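Local coordinates for GST N-terminal domain-containing protein (Pseudomonas syringae pv. tomato, PDB 3IC8) that is of unknown function but contains the two domains of glutathione S-transferases and may bind glutathione, at residues P41-L46 against R51-L56; A81-G86 against A90-A95; L104-L109 against W190-T195; I249-F254 against F300-F305. All blocks are in the same frame, centred on the assembly; numbering follows the deposited sequence.

Followed from the N terminus, the four contacts come in series: each closes its loop before the next opens, so none nest or cross. Contact 1 closes a short loop inside the thioredoxin-like domain, between helix 41-47 and the turn before strand 55-58. Contact 2 folds the connector 81-86 against the start of helix 88-110, and contact 3 takes the later part of that helix to helix 180-193, spanning about 80 residues. Contact 4 joins two turns of the C-terminal strand region. The centres of contacts 2 and 3 lie 24 Å apart, those of contacts 3 and 4 33 Å apart, and no two contacts touch.

Contact 1 of 4, residues P41-L46 against R51-L56; sequences PDLTAL and RKTPVL
Leu-43 and Thr-44, neighbours on helix 41-47, rest on the aliphatic part of Arg-51, which opens the segment leading to strand 55-58. The nearest approach is methyl to methylene: Thr-44 CG2 stands 3.7 Å from Arg-51 CG. The same methyl reaches the guanidinium at its edge, near its plane, with Thr-44 CG2 3.8 Å from Arg-51 NH1. Arg-51 CG and CD already lie beside that methyl, and the bend at chi3 (-71°) helps bring the guanidinium back to it, so that NH1 joins them. From the other side chain, Leu-43 CD1 lies 4.0 Å from Arg-51 CA and also meets Thr-53 CG2, at 4.3 Å, bridging two residues of the incoming segment.

The next shell fixes these groups in place. Thr-44 turns its hydroxyl back along the helix, where OG1 hydrogen-bonds to Lys-40 O, and this leaves CG2 for the arginine. The backbone N of Arg-51 is held by Glu-270 OE1, while Met-38 packs on its side chain. On the helix, Asp-42 forms a salt bridge with Arg-292 and a hydrogen bond with Ser-228. Farther along the second segment, Thr-53 precedes Pro-54 through a cis peptide bond, the cis-proline of the thioredoxin fold; in glutathione S-transferases this turn lines the glutathione site, so a similar role is probable here. Apart from the methyl's approach to NH1, the contact is carried by carbon, with 192 Å² buried over both sides, which implies van der Waals packing, while the Thr-44 hydroxyl is directed to its own helix.

Contact 2 of 4, residues A81-G86 against A90-A95; sequences AFYPQG and AVAGLA
Tyr-83 and Val-91 meet where the connector between the thioredoxin-like and helical domains of the glutathione S-transferase fold turns into helix 88-110. Val-91, with CG1 trans to its backbone N (chi1 164°), spreads its two methyls under the connector: one goes to Phe-82 and Tyr-83, the other to Pro-84. Val-91 CG1 is 3.9 Å from the carbonyl oxygen Phe-82 O, a van der Waals approach, and 4.1 Å from Tyr-83 CD2. The tyrosine side chain leaves its backbone pointing past the helix, but at chi1 -52° its ring swings nearer, and both Val-91 CG1 and Ala-92 CB approach it obliquely. Successive residues of the helix thus approach the CD2-CE2 part of the ring.

Phe-82 does the reverse. Its ring leads away from helix 88-110 into the thioredoxin-like side, near Met-21, Phe-24, Ala-70 and Leu-73. Both residues nevertheless touch both domains, since Tyr-83 also packs on Ala-70, and Ile-180 of helix 180-193 packs on Phe-82, Tyr-83 and Val-91. Their backbone is held as well: Glu-74 accepts from Phe-82 N through OE2 and from Tyr-83 N through OE1. Arg-71 makes a cation-pi contact with the Tyr-83 ring. On the connector's last touching residue, the ring carbon Pro-84 CD sits 4.3 Å from Val-91 CG2.

Contact 3 of 4, residues L104-L109 against W190-T195; sequences LHAVSL and WFLKQT
Val-107 and Phe-191 meet in a CH-pi contact between helices 88-110 and 180-193. Val-107 CG1 lies 4.0 Å from the centroid of the Phe-191 ring and only 7° off the ring normal, so the methyl sits over the middle of one face. The two side chains run alongside each other and point the same way. With chi1 at -57°, Val-107 sets CG1 trans to its carbonyl carbon, which carries it over the ring. Phe-14 meets the same phenylalanine edge-to-face.

The remaining contacts across the pair are aliphatic and centre on Leu-192, whose two methyls divide the work. Leu-192 CD2 packs on Ala-106 CB at 3.8 Å, while Leu-192 CD1 reaches one turn on to Leu-109 CB, at 3.9 Å. That same CD1 also approaches the carbonyl oxygen Ala-106 O, at 3.7 Å, a plain van der Waals approach. The small side chain of Ala-106 lets the backbones come near: CA of Ala-106 and CA of Leu-192 are 6.6 Å apart.

Among the hydrogen bonds, Leu-104 O takes two donors from opposite faces of its carbonyl plane, Ser-108 N and Ser-108 OG, the latter at 3.1 Å, so the hydroxyl is satisfied by its own helix. Lys-193 instead bonds to Tyr-9 and Thr-11 of a second subunit.

All five touching residues are buried, and Met-116 of that second subunit packs on Val-107. Such apolar helix-to-helix packing, close to a subunit interface, belongs to the all-helical C-terminal domain of the glutathione S-transferase fold.

Contact 4 of 4, residues I249-F254 against F300-F305; sequences IDPNGF and FPRLGF
Arg-302 reaches out from one turn to the carboxylate of Asp-250 on another, and a single salt bridge joins them. Arg-302 NH2 donates to Asp-250 OD2 at 2.7 Å, with an N-H...O angle of 145°. The bond uses the edge of the guanidinium: the oxygen lies 3° out of that plane. It is not a flat, two-pronged pairing, however, because the nitrogen meets OD2 from above the carboxylate plane, 55° out of it. Asp-250 holds CG trans to its backbone N, which brings the carboxylate nearer the arginine. Pro-251 adds a van der Waals contact, placing CD over one face of the guanidinium, 3.6 Å from Arg-302 NH2.

Each carboxylate oxygen has its own task. OD2 also shares a hydrogen bond with Thr-279 OG1, so the charge of this buried carboxylate is matched by Arg-302 and the same oxygen is met by a neutral hydroxyl. OD1 turns inward to the backbone N of Asn-252, in what fits an Asx turn within the type I beta turn from Asp-250 to Gly-253; the modelled separation there is too short to be trusted in detail. On the arginine, NE makes a weak hydrogen bond to Gly-280 O, a second polar tie for the long side chain.

Arg-302 starts the type II turn between strands 296-300 and 305-309, and Asp-250 lies in the loop between helix 228-237 and strand 259-264. With Thr-279, the last residue of strand 272-279, and Gly-280 just beyond it, the contact gathers turns at the ends of the C-terminal strands, while Phe-254 packs on the outermost strand 305-309.

Contact 1 of 4, residues P41-L46 against R51-L56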
# COMPACT_ATOMS: atom_id res chain seq x y z
N PRO A 41 26.10 -24.40 -21.54
CA PRO A 41 27.34 -25.03 -21.13
C PRO A 41 27.85 -24.65 -19.76
O PRO A 41 28.28 -25.51 -19.04
CB PRO A 41 28.31 -24.57 -22.20
CG PRO A 41 27.65 -23.44 -22.85
CD PRO A 41 26.24 -23.70 -22.81
N ASP A 42 27.81 -23.39 -19.40
CA ASP A 42 28.16 -23.01 -18.05
C ASP A 42 27.21 -23.61 -17.04
O ASP A 42 27.61 -23.95 -15.96
CB ASP A 42 28.27 -21.50 -17.91
CG ASP A 42 29.36 -20.93 -18.77
OD1 ASP A 42 29.84 -21.66 -19.63
OD2 ASP A 42 29.73 -19.76 -18.59
N LEU A 43 25.94 -23.74 -17.37
CA LEU A 43 25.03 -24.42 -16.49
C LEU A 43 25.28 -25.90 -16.33
O LEU A 43 25.37 -26.38 -15.24
CB LEU A 43 23.63 -24.19 -17.00
CG LEU A 43 22.43 -24.27 -16.09
CD1 LEU A 43 21.66 -25.47 -16.40
CD2 LEU A 43 22.78 -24.23 -14.66
N THR A 44 25.42 -26.62 -17.43
CA THR A 44 25.69 -28.05 -17.38
C THR A 44 27.06 -28.39 -16.86
O THR A 44 27.32 -29.49 -16.48
CB THR A 44 25.49 -28.71 -18.70
OG1 THR A 44 26.24 -28.01 -19.67
CG2 THR A 44 24.07 -28.67 -19.08
N ALA A 45 27.93 -27.40 -16.85
CA ALA A 45 29.20 -27.56 -16.25
C ALA A 45 29.06 -27.85 -14.78
O ALA A 45 29.78 -28.65 -14.27
CB ALA A 45 30.00 -26.33 -16.42
N LEU A 46 28.08 -27.23 -14.14
CA LEU A 46 27.71 -27.60 -12.79
C LEU A 46 26.72 -28.74 -12.64
O LEU A 46 26.95 -29.64 -11.90
CB LEU A 46 27.18 -26.39 -12.06
CG LEU A 46 27.92 -25.08 -12.22
CD1 LEU A 46 27.04 -23.98 -11.83
CD2 LEU A 46 29.16 -25.04 -11.43
N ARG A 51 18.90 -29.31 -17.00
CA ARG A 51 18.74 -27.94 -17.41
C ARG A 51 17.48 -27.24 -17.02
O ARG A 51 17.17 -26.24 -17.58
CB ARG A 51 18.99 -27.79 -18.89
CG ARG A 51 20.39 -28.08 -19.26
CD ARG A 51 20.68 -27.63 -20.62
NE ARG A 51 20.03 -28.46 -21.60
CZ ARG A 51 20.58 -29.52 -22.15
NH1 ARG A 51 21.79 -29.91 -21.81
NH2 ARG A 51 19.90 -30.20 -23.04
N LYS A 52 16.74 -27.76 -16.08
CA LYS A 52 15.57 -27.06 -15.65
C LYS A 52 15.93 -26.15 -14.50
O LYS A 52 16.50 -26.58 -13.54
CB LYS A 52 14.48 -28.02 -15.26
CG LYS A 52 13.12 -27.45 -15.41
CD LYS A 52 12.46 -27.26 -14.07
CE LYS A 52 11.33 -28.23 -13.89
NZ LYS A 52 10.02 -27.57 -14.01
N THR A 53 15.60 -24.89 -14.62
CA THR A 53 16.02 -23.91 -13.68
C THR A 53 14.75 -23.29 -13.23
O THR A 53 13.76 -23.50 -13.84
CB THR A 53 16.88 -22.89 -14.36
OG1 THR A 53 16.22 -22.40 -15.51
CG2 THR A 53 18.14 -23.51 -14.80
N PRO A 54 14.74 -22.59 -12.12
CA PRO A 54 15.93 -22.16 -11.42
C PRO A 54 16.70 -23.22 -10.66
O PRO A 54 16.15 -24.19 -10.25
CB PRO A 54 15.39 -21.13 -10.47
CG PRO A 54 14.19 -20.70 -11.04
CD PRO A 54 13.58 -21.86 -11.64
N VAL A 55 17.98 -22.98 -10.50
CA VAL A 55 18.88 -23.89 -9.85
C VAL A 55 19.66 -23.19 -8.77
O VAL A 55 20.06 -22.07 -8.93
CB VAL A 55 19.80 -24.54 -10.86
CG1 VAL A 55 21.03 -25.03 -10.24
CG2 VAL A 55 19.10 -25.65 -11.52
N LEU A 56 19.87 -23.85 -7.66
CA LEU A 56 20.55 -23.26 -6.53
C LEU A 56 21.98 -23.75 -6.33
O LEU A 56 22.23 -24.92 -6.19
CB LEU A 56 19.75 -23.51 -5.28
CG LEU A 56 19.82 -22.58 -4.08
CD1 LEU A 56 19.97 -23.35 -2.85
CD2 LEU A 56 20.87 -21.57 -4.19

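Contact 2 of 4, residues A81-G86 against A90-A95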
# COMPACT_ATOMS: atom_id res chain seq x y z
N ALA A 81 9.74 -19.96 8.50
CA ALA A 81 9.78 -21.30 8.00
C ALA A 81 8.85 -21.58 6.86
O ALA A 81 7.70 -21.23 6.88
CB ALA A 81 9.54 -22.27 9.09
N PHE A 82 9.39 -22.24 5.87
CA PHE A 82 8.64 -22.84 4.81
C PHE A 82 7.76 -23.95 5.32
O PHE A 82 6.69 -24.12 4.85
CB PHE A 82 9.56 -23.40 3.74
CG PHE A 82 10.08 -22.38 2.81
CD1 PHE A 82 9.29 -21.41 2.32
CD2 PHE A 82 11.38 -22.39 2.45
CE1 PHE A 82 9.78 -20.51 1.49
CE2 PHE A 82 11.85 -21.48 1.63
CZ PHE A 82 11.06 -20.55 1.15
N TYR A 83 8.21 -24.70 6.31
CA TYR A 83 7.38 -25.76 6.85
C TYR A 83 7.14 -25.66 8.32
O TYR A 83 7.86 -26.21 9.08
CB TYR A 83 8.02 -27.09 6.58
CG TYR A 83 8.38 -27.31 5.16
CD1 TYR A 83 9.59 -26.94 4.69
CD2 TYR A 83 7.50 -27.89 4.30
CE1 TYR A 83 9.91 -27.12 3.44
CE2 TYR A 83 7.82 -28.08 3.03
CZ TYR A 83 9.04 -27.69 2.60
OH TYR A 83 9.41 -27.87 1.33
N PRO A 84 6.08 -25.00 8.71
CA PRO A 84 5.81 -24.70 10.10
C PRO A 84 5.62 -25.93 10.95
O PRO A 84 5.00 -26.86 10.50
CB PRO A 84 4.49 -23.97 10.00
CG PRO A 84 4.39 -23.56 8.69
CD PRO A 84 5.02 -24.52 7.86
N GLN A 85 6.12 -25.91 12.18
CA GLN A 85 6.07 -27.09 13.02
C GLN A 85 4.66 -27.54 13.28
O GLN A 85 3.83 -26.78 13.68
CB GLN A 85 6.70 -26.80 14.36
CG GLN A 85 8.15 -26.45 14.30
CD GLN A 85 9.00 -27.24 15.27
OE1 GLN A 85 9.97 -27.86 14.88
NE2 GLN A 85 8.64 -27.20 16.54
N GLY A 86 4.44 -28.81 13.06
CA GLY A 86 3.16 -29.43 13.27
C GLY A 86 2.24 -29.40 12.08
O GLY A 86 1.16 -29.90 12.13
N ALA A 90 1.05 -31.65 5.80
CA ALA A 90 -0.05 -30.98 5.17
C ALA A 90 0.37 -29.90 4.20
O ALA A 90 -0.19 -29.76 3.15
CB ALA A 90 -0.96 -30.43 6.21
N VAL A 91 1.36 -29.13 4.59
CA VAL A 91 1.94 -28.11 3.75
C VAL A 91 2.64 -28.64 2.52
O VAL A 91 2.47 -28.13 1.46
CB VAL A 91 2.86 -27.21 4.57
CG1 VAL A 91 3.75 -26.42 3.72
CG2 VAL A 91 2.08 -26.33 5.38
N ALA A 92 3.43 -29.67 2.69
CA ALA A 92 4.11 -30.23 1.56
C ALA A 92 3.13 -30.77 0.56
O ALA A 92 3.32 -30.60 -0.62
CB ALA A 92 5.01 -31.28 2.00
N GLY A 93 2.09 -31.43 1.03
CA GLY A 93 1.08 -31.96 0.16
C GLY A 93 0.31 -30.91 -0.58
O GLY A 93 0.11 -31.02 -1.73
N LEU A 94 -0.09 -29.86 0.10
CA LEU A 94 -0.79 -28.78 -0.56
C LEU A 94 0.06 -28.09 -1.63
O LEU A 94 -0.42 -27.77 -2.68
CB LEU A 94 -1.29 -27.79 0.45
CG LEU A 94 -2.31 -26.83 -0.10
CD1 LEU A 94 -3.53 -27.54 -0.49
CD2 LEU A 94 -2.59 -25.71 0.84
N ALA A 95 1.32 -27.87 -1.32
CA ALA A 95 2.22 -27.30 -2.26
C ALA A 95 2.41 -28.19 -3.45
O ALA A 95 2.41 -27.75 -4.54
CB ALA A 95 3.52 -27.03 -1.61

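Contact 3 of 4, residues L104-L109 against W190-T195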
# COMPACT_ATOMS: atom_id res chain seq x y z
N LEU A 104 -1.11 -26.23 -13.62
CA LEU A 104 -1.51 -26.64 -14.92
C LEU A 104 -2.71 -25.90 -15.43
O LEU A 104 -2.74 -25.49 -16.54
CB LEU A 104 -1.78 -28.11 -14.91
CG LEU A 104 -2.21 -28.73 -16.22
CD1 LEU A 104 -1.31 -28.27 -17.31
CD2 LEU A 104 -2.11 -30.16 -16.09
N HIS A 105 -3.70 -25.71 -14.59
CA HIS A 105 -4.84 -24.93 -14.97
C HIS A 105 -4.47 -23.50 -15.25
O HIS A 105 -4.93 -22.93 -16.19
CB HIS A 105 -5.85 -24.94 -13.84
CG HIS A 105 -6.51 -26.25 -13.65
ND1 HIS A 105 -7.82 -26.48 -13.98
CD2 HIS A 105 -6.04 -27.42 -13.17
CE1 HIS A 105 -8.12 -27.73 -13.72
NE2 HIS A 105 -7.06 -28.32 -13.23
N ALA A 106 -3.65 -22.91 -14.42
CA ALA A 106 -3.33 -21.52 -14.59
C ALA A 106 -2.62 -21.21 -15.89
O ALA A 106 -2.92 -20.26 -16.53
CB ALA A 106 -2.55 -21.03 -13.42
N VAL A 107 -1.67 -22.04 -16.26
CA VAL A 107 -0.99 -21.93 -17.53
C VAL A 107 -1.80 -22.20 -18.79
O VAL A 107 -1.52 -21.65 -19.81
CB VAL A 107 0.38 -22.59 -17.53
CG1 VAL A 107 1.20 -22.01 -16.47
CG2 VAL A 107 0.28 -24.02 -17.35
N SER A 108 -2.75 -23.11 -18.70
CA SER A 108 -3.64 -23.35 -19.80
C SER A 108 -4.49 -22.16 -20.10
O SER A 108 -4.74 -21.85 -21.23
CB SER A 108 -4.57 -24.53 -19.52
OG SER A 108 -3.87 -25.73 -19.40
N LEU A 109 -4.97 -21.52 -19.07
CA LEU A 109 -5.80 -20.38 -19.22
C LEU A 109 -5.12 -19.21 -19.85
O LEU A 109 -5.69 -18.57 -20.68
CB LEU A 109 -6.29 -19.95 -17.86
CG LEU A 109 -7.42 -20.71 -17.23
CD1 LEU A 109 -7.71 -20.17 -15.89
CD2 LEU A 109 -8.60 -20.62 -18.07
N TRP A 190 0.01 -15.71 -10.33
CA TRP A 190 0.88 -14.72 -10.88
C TRP A 190 0.78 -14.75 -12.39
O TRP A 190 0.84 -13.74 -13.03
CB TRP A 190 2.28 -14.96 -10.36
CG TRP A 190 3.34 -14.20 -10.98
CD1 TRP A 190 4.32 -14.68 -11.72
CD2 TRP A 190 3.54 -12.81 -10.89
NE1 TRP A 190 5.14 -13.69 -12.13
CE2 TRP A 190 4.67 -12.52 -11.63
CE3 TRP A 190 2.85 -11.78 -10.27
CZ2 TRP A 190 5.13 -11.25 -11.77
CZ3 TRP A 190 3.32 -10.52 -10.41
CH2 TRP A 190 4.45 -10.26 -11.15
N PHE A 191 0.62 -15.93 -12.95
CA PHE A 191 0.43 -16.06 -14.38
C PHE A 191 -0.84 -15.37 -14.83
O PHE A 191 -0.84 -14.70 -15.82
CB PHE A 191 0.41 -17.53 -14.80
CG PHE A 191 1.75 -18.18 -14.82
CD1 PHE A 191 2.51 -18.18 -15.95
CD2 PHE A 191 2.24 -18.81 -13.73
CE1 PHE A 191 3.72 -18.78 -15.97
CE2 PHE A 191 3.45 -19.38 -13.74
CZ PHE A 191 4.19 -19.37 -14.86
N LEU A 192 -1.92 -15.54 -14.10
CA LEU A 192 -3.19 -14.94 -14.45
C LEU A 192 -3.19 -13.43 -14.41
O LEU A 192 -3.79 -12.80 -15.22
CB LEU A 192 -4.32 -15.48 -13.61
CG LEU A 192 -4.94 -16.86 -13.82
CD1 LEU A 192 -4.93 -17.41 -15.19
CD2 LEU A 192 -4.45 -17.82 -12.85
N LYS A 193 -2.46 -12.86 -13.48
CA LYS A 193 -2.35 -11.44 -13.28
C LYS A 193 -1.70 -10.69 -14.43
O LYS A 193 -1.84 -9.53 -14.54
CB LYS A 193 -1.62 -11.16 -11.99
CG LYS A 193 -2.37 -11.54 -10.76
CD LYS A 193 -3.54 -10.64 -10.52
CE LYS A 193 -3.17 -9.50 -9.65
NZ LYS A 193 -4.29 -8.63 -9.41
N GLN A 194 -0.99 -11.41 -15.27
CA GLN A 194 -0.26 -10.89 -16.40
C GLN A 194 -1.10 -10.27 -17.51
O GLN A 194 -0.61 -9.49 -18.28
CB GLN A 194 0.65 -11.95 -16.97
CG GLN A 194 1.69 -12.49 -16.03
CD GLN A 194 2.44 -11.44 -15.30
OE1 GLN A 194 2.36 -11.34 -14.11
NE2 GLN A 194 3.16 -10.64 -16.02
N THR A 195 -2.35 -10.66 -17.58
CA THR A 195 -3.20 -10.33 -18.67
C THR A 195 -4.54 -9.81 -18.22
O THR A 195 -5.08 -10.24 -17.25
CB THR A 195 -3.44 -11.56 -19.48
OG1 THR A 195 -2.51 -11.61 -20.54
CG2 THR A 195 -4.80 -11.55 -20.01

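Contact 4 of 4, residues I249-F254 against F300-F305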
# COMPACT_ATOMS: atom_id res chain seq x y z
N ILE A 249 18.02 -46.93 4.25
CA ILE A 249 18.23 -48.02 3.33
C ILE A 249 17.41 -47.75 2.12
O ILE A 249 16.22 -47.61 2.20
CB ILE A 249 17.75 -49.35 3.89
CG1 ILE A 249 18.27 -49.58 5.30
CG2 ILE A 249 18.19 -50.48 3.00
CD1 ILE A 249 17.21 -50.07 6.25
N ASP A 250 18.04 -47.70 0.98
CA ASP A 250 17.33 -47.42 -0.21
C ASP A 250 16.32 -48.49 -0.54
O ASP A 250 16.57 -49.66 -0.37
CB ASP A 250 18.30 -47.25 -1.35
CG ASP A 250 17.65 -46.74 -2.56
OD1 ASP A 250 16.97 -47.51 -3.24
OD2 ASP A 250 17.78 -45.56 -2.85
N PRO A 251 15.18 -48.06 -1.03
CA PRO A 251 14.12 -48.94 -1.46
C PRO A 251 14.53 -49.81 -2.61
O PRO A 251 14.07 -50.92 -2.73
CB PRO A 251 13.04 -47.97 -1.90
CG PRO A 251 13.27 -46.82 -1.13
CD PRO A 251 14.71 -46.68 -0.93
N ASN A 252 15.37 -49.31 -3.48
CA ASN A 252 15.77 -50.10 -4.61
C ASN A 252 17.15 -50.69 -4.49
O ASN A 252 17.70 -51.15 -5.45
CB ASN A 252 15.58 -49.35 -5.90
CG ASN A 252 14.13 -49.22 -6.29
OD1 ASN A 252 13.40 -50.19 -6.31
ND2 ASN A 252 13.72 -48.02 -6.61
N GLY A 253 17.72 -50.67 -3.31
CA GLY A 253 19.03 -51.24 -3.09
C GLY A 253 20.23 -50.40 -3.46
O GLY A 253 21.35 -50.84 -3.35
N PHE A 254 20.00 -49.18 -3.89
CA PHE A 254 21.09 -48.31 -4.24
C PHE A 254 21.88 -47.93 -3.03
O PHE A 254 21.34 -47.73 -1.97
CB PHE A 254 20.57 -47.09 -4.94
CG PHE A 254 20.18 -47.35 -6.33
CD1 PHE A 254 21.12 -47.56 -7.28
CD2 PHE A 254 18.87 -47.39 -6.68
CE1 PHE A 254 20.76 -47.78 -8.54
CE2 PHE A 254 18.52 -47.62 -7.94
CZ PHE A 254 19.46 -47.82 -8.87
N PHE A 300 19.36 -34.13 -5.72
CA PHE A 300 18.07 -34.37 -6.30
C PHE A 300 17.15 -34.90 -5.27
O PHE A 300 17.55 -35.62 -4.42
CB PHE A 300 18.14 -35.42 -7.37
CG PHE A 300 18.96 -35.06 -8.52
CD1 PHE A 300 18.47 -34.29 -9.51
CD2 PHE A 300 20.22 -35.55 -8.64
CE1 PHE A 300 19.23 -33.98 -10.56
CE2 PHE A 300 20.96 -35.24 -9.70
CZ PHE A 300 20.47 -34.47 -10.66
N PRO A 301 15.88 -34.58 -5.37
CA PRO A 301 14.86 -35.17 -4.54
C PRO A 301 14.49 -36.56 -4.98
O PRO A 301 14.69 -36.90 -6.10
CB PRO A 301 13.69 -34.23 -4.76
CG PRO A 301 13.93 -33.63 -6.01
CD PRO A 301 15.35 -33.53 -6.23
N ARG A 302 13.93 -37.36 -4.10
CA ARG A 302 13.39 -38.61 -4.55
C ARG A 302 12.24 -38.39 -5.51
O ARG A 302 12.13 -39.06 -6.51
CB ARG A 302 12.94 -39.48 -3.40
CG ARG A 302 13.99 -39.87 -2.43
CD ARG A 302 13.58 -41.11 -1.73
NE ARG A 302 14.68 -42.02 -1.46
CZ ARG A 302 15.22 -42.84 -2.33
NH1 ARG A 302 14.80 -42.89 -3.56
NH2 ARG A 302 16.20 -43.61 -1.97
N LEU A 303 11.38 -37.44 -5.21
CA LEU A 303 10.21 -37.21 -6.02
C LEU A 303 10.50 -36.63 -7.37
O LEU A 303 11.16 -35.66 -7.49
CB LEU A 303 9.23 -36.31 -5.29
CG LEU A 303 8.87 -36.67 -3.87
CD1 LEU A 303 7.75 -35.84 -3.43
CD2 LEU A 303 8.52 -38.11 -3.76
N GLY A 304 9.97 -37.28 -8.38
CA GLY A 304 10.11 -36.84 -9.73
C GLY A 304 11.38 -37.21 -10.42
O GLY A 304 11.62 -36.78 -11.51
N PHE A 305 12.20 -38.02 -9.80
CA PHE A 305 13.44 -38.38 -10.39
C PHE A 305 13.65 -39.85 -10.30
O PHE A 305 13.20 -40.49 -9.42
CB PHE A 305 14.58 -37.64 -9.72
CG PHE A 305 14.64 -36.20 -10.06
CD1 PHE A 305 15.47 -35.75 -11.03
CD2 PHE A 305 13.85 -35.30 -9.42
CE1 PHE A 305 15.51 -34.45 -11.34
CE2 PHE A 305 13.89 -34.02 -9.73
CZ PHE A 305 14.72 -33.59 -10.68